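Local structure of protease VP4 (Blotched snakehead virus, 2GEF) at residues 31-36 with 46-51; 105-110 with 122-127. The protein acts as a birnavirus serine protease of the peptidase S50 family, with a serine/lysine catalytic dyad, and is one piece of a longer viral structural polyprotein. One frame throughout, in Å; residues are numbered along the deposited sequence.

Interaction 1 of 2, residues 31-36 with 46-51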
# COMPACT_ATOMS: atom_id res chain seq x y z
N ALA A 31 7.17 -2.11 -0.05
CA ALA A 31 6.58 -1.14 -0.95
C ALA A 31 5.37 -0.53 -0.24
O ALA A 31 4.64 -1.25 0.50
CB ALA A 31 6.20 -1.74 -2.27
N LEU A 32 5.20 0.77 -0.43
CA LEU A 32 4.07 1.54 0.12
C LEU A 32 2.91 1.54 -0.78
O LEU A 32 3.04 1.63 -2.03
CB LEU A 32 4.47 3.03 0.40
CG LEU A 32 5.60 3.09 1.44
CD1 LEU A 32 6.42 4.43 1.22
CD2 LEU A 32 5.16 2.97 3.05
N PHE A 33 1.74 1.52 -0.13
CA PHE A 33 0.49 1.62 -0.79
C PHE A 33 -0.55 2.36 0.17
O PHE A 33 -0.31 2.40 1.33
CB PHE A 33 -0.04 0.26 -1.14
CG PHE A 33 -0.29 -0.67 0.07
CD1 PHE A 33 -1.61 -0.93 0.51
CD2 PHE A 33 0.78 -1.46 0.63
CE1 PHE A 33 -1.86 -1.84 1.59
CE2 PHE A 33 0.53 -2.39 1.67
CZ PHE A 33 -0.76 -2.63 2.12
N PRO A 34 -1.62 3.00 -0.39
CA PRO A 34 -2.66 3.64 0.39
C PRO A 34 -3.78 2.80 0.77
O PRO A 34 -4.08 1.82 0.08
CB PRO A 34 -3.04 4.83 -0.46
CG PRO A 34 -2.96 4.23 -1.79
CD PRO A 34 -1.69 3.42 -1.79
N VAL A 35 -4.26 3.08 2.02
CA VAL A 35 -5.33 2.33 2.63
C VAL A 35 -6.45 3.27 3.10
O VAL A 35 -6.22 4.16 3.96
CB VAL A 35 -4.91 1.49 3.79
CG1 VAL A 35 -6.25 0.76 4.46
CG2 VAL A 35 -3.96 0.40 3.32
N VAL A 36 -7.66 3.09 2.51
CA VAL A 36 -8.75 4.02 2.84
C VAL A 36 -9.85 3.17 3.62
O VAL A 36 -10.02 1.93 3.39
CB VAL A 36 -9.28 4.75 1.60
CG1 VAL A 36 -8.19 5.44 0.79
CG2 VAL A 36 -10.11 3.83 0.70
N GLU A 46 -4.36 6.40 4.80
CA GLU A 46 -3.09 6.13 5.52
C GLU A 46 -2.17 5.41 4.54
O GLU A 46 -2.65 4.65 3.75
CB GLU A 46 -3.45 4.99 6.48
CG GLU A 46 -3.04 5.09 7.80
CD GLU A 46 -3.85 4.13 8.67
OE1 GLU A 46 -5.08 3.88 8.42
OE2 GLU A 46 -3.26 3.59 9.62
N LEU A 47 -0.86 5.42 4.74
CA LEU A 47 0.04 4.37 4.13
C LEU A 47 0.27 3.20 4.97
O LEU A 47 0.22 3.26 6.16
CB LEU A 47 1.37 5.00 3.82
CG LEU A 47 1.16 6.11 2.78
CD1 LEU A 47 2.55 6.65 2.57
CD2 LEU A 47 0.53 5.75 1.46
N TYR A 48 0.46 2.09 4.31
CA TYR A 48 0.93 0.81 4.85
C TYR A 48 2.09 0.42 3.97
O TYR A 48 2.18 0.85 2.81
CB TYR A 48 -0.13 -0.31 4.76
CG TYR A 48 -1.26 -0.32 5.80
CD1 TYR A 48 -2.00 0.82 6.12
CD2 TYR A 48 -1.60 -1.48 6.41
CE1 TYR A 48 -3.04 0.78 7.07
CE2 TYR A 48 -2.60 -1.52 7.37
CZ TYR A 48 -3.31 -0.42 7.71
OH TYR A 48 -4.36 -0.63 8.71
N ILE A 49 2.93 -0.43 4.50
CA ILE A 49 4.10 -0.92 3.80
C ILE A 49 3.93 -2.37 3.71
O ILE A 49 3.54 -2.90 4.69
CB ILE A 49 5.46 -0.62 4.45
CG1 ILE A 49 6.53 -0.85 3.36
CG2 ILE A 49 5.71 -1.40 5.84
CD1 ILE A 49 7.85 -0.50 3.73
N ALA A 50 3.98 -2.94 2.50
CA ALA A 50 4.02 -4.40 2.34
C ALA A 50 5.53 -4.80 2.37
O ALA A 50 6.37 -4.18 1.60
CB ALA A 50 3.53 -4.77 1.02
N VAL A 51 5.85 -5.80 3.20
CA VAL A 51 7.30 -6.36 3.25
C VAL A 51 7.21 -7.82 3.08
O VAL A 51 6.32 -8.47 3.64
CB VAL A 51 8.04 -5.95 4.59
CG1 VAL A 51 9.65 -6.15 4.42
CG2 VAL A 51 7.84 -4.47 4.76
O HOH W 1 -7.16 3.75 6.72
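Tyr48 CB lies over one face of the Phe33 ring, 3.9 Å from the ring centroid and offset toward the rim; at the ring's edge, in its plane, are Ala31 O and Ala50 N, the latter 3.6 Å from Phe33 CE2. The Tyr48 ring in turn takes Val35 CG2 on one face, 3.4 Å from Tyr48 CD1, and has Glu46 OE1 at its edge. The two CH-pi contacts, Tyr48 CB on Phe33 and Val35 CG2 on Tyr48, lie on one face of an antiparallel beta hairpin formed by strands 31-38 and 43-52. Phe33 CG occupies the crowded position between the backbone N and the carbonyl carbon (chi1 61°); CE2 and CZ of its ring approach 46-51. Three hydrogen-bonded pairs, Ala31 with Ala50, Phe33 with Tyr48 and Val35 with Glu46, set the register. Tyr48 N to Phe33 O, 3.1 Å, is nearly straight (172° at the hydrogen); Glu46 N to Val35 O is weak (135°), though its partner, Val35 N to Glu46 O, is sound. On the other face, Leu32 CD2 packs against Ile49 CB at 3.9 Å, and helix 170-178 meets Pro34 through Lys173 and Leu47 through Ala176. Helix 138-146 covers Ala31, Phe33 and Ala50. Glu46 OE2 and Tyr48 OH both bond Asn127 ND2, while one water donates to Val35 O (2.9 Å) and Glu46 OE1 (2.7 Å).

Interaction 2 of 2, residues 105-110 with 122-127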
# COMPACT_ATOMS: atom_id res chain seq x y z
N THR A 105 3.82 -9.42 4.77
CA THR A 105 3.09 -8.86 5.83
C THR A 105 2.90 -7.42 5.51
O THR A 105 3.84 -6.80 4.97
CB THR A 105 4.01 -8.95 7.09
OG1 THR A 105 4.32 -10.32 7.30
CG2 THR A 105 3.26 -8.58 8.29
N ILE A 106 1.74 -6.83 5.78
CA ILE A 106 1.57 -5.37 5.57
C ILE A 106 1.35 -4.71 6.96
O ILE A 106 0.88 -5.33 7.92
CB ILE A 106 0.37 -5.10 4.60
CG1 ILE A 106 -0.88 -5.69 5.20
CG2 ILE A 106 0.64 -5.77 3.27
CD1 ILE A 106 -2.26 -5.31 4.66
N LEU A 107 1.82 -3.49 7.09
CA LEU A 107 1.90 -2.78 8.37
C LEU A 107 1.52 -1.32 8.20
O LEU A 107 2.01 -0.66 7.22
CB LEU A 107 3.34 -2.82 8.99
CG LEU A 107 3.92 -4.27 9.18
CD1 LEU A 107 5.46 -4.24 9.27
CD2 LEU A 107 3.32 -4.90 10.34
N PRO A 108 0.72 -0.78 9.12
CA PRO A 108 0.45 0.67 8.93
C PRO A 108 1.71 1.43 9.20
O PRO A 108 2.47 1.01 10.00
CB PRO A 108 -0.70 0.99 9.95
CG PRO A 108 -0.94 -0.36 10.71
CD PRO A 108 0.09 -1.37 10.31
N VAL A 109 2.00 2.52 8.49
CA VAL A 109 3.18 3.34 8.80
C VAL A 109 2.86 4.90 8.87
O VAL A 109 2.15 5.44 7.96
CB VAL A 109 4.24 3.06 7.76
CG1 VAL A 109 4.43 1.54 7.55
CG2 VAL A 109 3.87 3.66 6.45
N ALA A 110 3.39 5.63 9.88
CA ALA A 110 3.22 7.07 9.94
C ALA A 110 4.21 7.88 9.13
O ALA A 110 3.94 8.99 8.88
CB ALA A 110 3.36 7.47 11.33
N VAL A 122 11.44 3.23 9.01
CA VAL A 122 10.03 3.37 8.68
C VAL A 122 9.44 3.36 10.05
O VAL A 122 9.72 2.46 10.89
CB VAL A 122 9.46 2.21 7.73
CG1 VAL A 122 7.90 2.01 7.75
CG2 VAL A 122 10.03 2.27 6.27
N ASP A 123 8.65 4.41 10.27
CA ASP A 123 7.91 4.49 11.52
C ASP A 123 6.65 3.58 11.43
O ASP A 123 5.64 3.99 10.89
CB ASP A 123 7.58 5.98 11.76
CG ASP A 123 6.89 6.26 13.04
OD1 ASP A 123 6.65 5.38 13.86
OD2 ASP A 123 6.62 7.46 13.22
N VAL A 124 6.75 2.37 11.94
CA VAL A 124 5.64 1.42 11.94
C VAL A 124 4.77 1.79 13.17
O VAL A 124 5.25 2.05 14.21
CB VAL A 124 6.15 -0.06 12.09
CG1 VAL A 124 5.05 -1.17 12.21
CG2 VAL A 124 7.20 -0.43 11.01
N VAL A 125 3.48 1.79 13.01
CA VAL A 125 2.56 2.17 14.07
C VAL A 125 1.48 1.05 14.21
O VAL A 125 1.29 0.21 13.30
CB VAL A 125 1.87 3.63 13.76
CG1 VAL A 125 2.84 4.89 13.99
CG2 VAL A 125 1.08 3.71 12.38
N TRP A 126 0.75 1.09 15.32
CA TRP A 126 -0.55 0.47 15.46
C TRP A 126 -1.62 1.53 15.25
O TRP A 126 -1.63 2.60 15.88
CB TRP A 126 -0.72 -0.13 16.87
CG TRP A 126 0.26 -1.22 17.21
CD1 TRP A 126 1.38 -1.58 16.48
CD2 TRP A 126 0.24 -2.07 18.35
NE1 TRP A 126 2.04 -2.65 17.10
CE2 TRP A 126 1.33 -2.99 18.22
CE3 TRP A 126 -0.63 -2.21 19.44
CZ2 TRP A 126 1.60 -3.99 19.18
CZ3 TRP A 126 -0.37 -3.21 20.38
CH2 TRP A 126 0.74 -4.07 20.24
N ASN A 127 -2.52 1.22 14.33
CA ASN A 127 -3.73 2.02 14.05
C ASN A 127 -4.73 0.92 14.46
O ASN A 127 -4.34 -0.27 14.43
CB ASN A 127 -3.81 2.42 12.50
CG ASN A 127 -4.15 1.23 11.57
OD1 ASN A 127 -4.63 0.14 11.99
ND2 ASN A 127 -3.99 1.47 10.30
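With Asn127 CG held between its backbone N and carbonyl carbon (chi1 72°), the Asn127 side chain crosses that of Pro108 at about a right angle, and ND2, itself hydrogen-bonded to Glu46 OE2 and Tyr48 OH, comes 3.3 Å from Pro108 CB. Val122 CG1, anti to its backbone N (chi1 159°), meets Val109 CG1 at 3.5 Å. Both contacts flank a sheet corner: strands 105-109 and 122-126 run at 98° to each other and share a single antiparallel bridge, Val109 with Val124, a non-hydrogen-bonded pair. The chain then turns at Ala110 to enter strand 111-114 of the three-stranded sheet that contains strand 120-126. Two backbone bonds bracket the bridge. Val125 N reaches Pro108 O at 3.3 Å, nearly straight at the hydrogen although the donor sits well above the carbonyl plane, while Ala110 N binds Asp123 O at 3.0 Å. Leu107 CB against Val124 CG1, at 4.0 Å, extends the apolar contact beside the bridge. Farther out, strand 22-27 covers Val124 through Val25 and Phe27, and Asp123 OD1 is bonded to Ser22 OG. At the exposed corner itself, Ala110 CB rests 3.7 Å from Val125 CG1.

In the fold
Interactions 1 and 2, with centres about 8 Å apart, both reach one sheet, since strand 43-52 pairs with 31-38 and with 104-109; strand 120-126 belongs to the neighbouring three-stranded sheet. Tyr48 CB lies 3.3 Å from Leu107 O, and Phe33 CZ packs on Ile106 CG2 at 3.6 Å. Asn127 ND2 supplies the polar tie: it lies 2.7 Å from Tyr48 OH, a probable hydrogen bond, while its 2.3 Å separation from Glu46 OE2 is too short to be relied on as measured. Only interaction 1 borders the catalytic dyad. The nearest side-chain approach is about 3 Å for Pro34 to Lys173 and about 6 Å for Phe33 to the nucleophile Ser136; interaction 2 lies away from it, at the sheet corner.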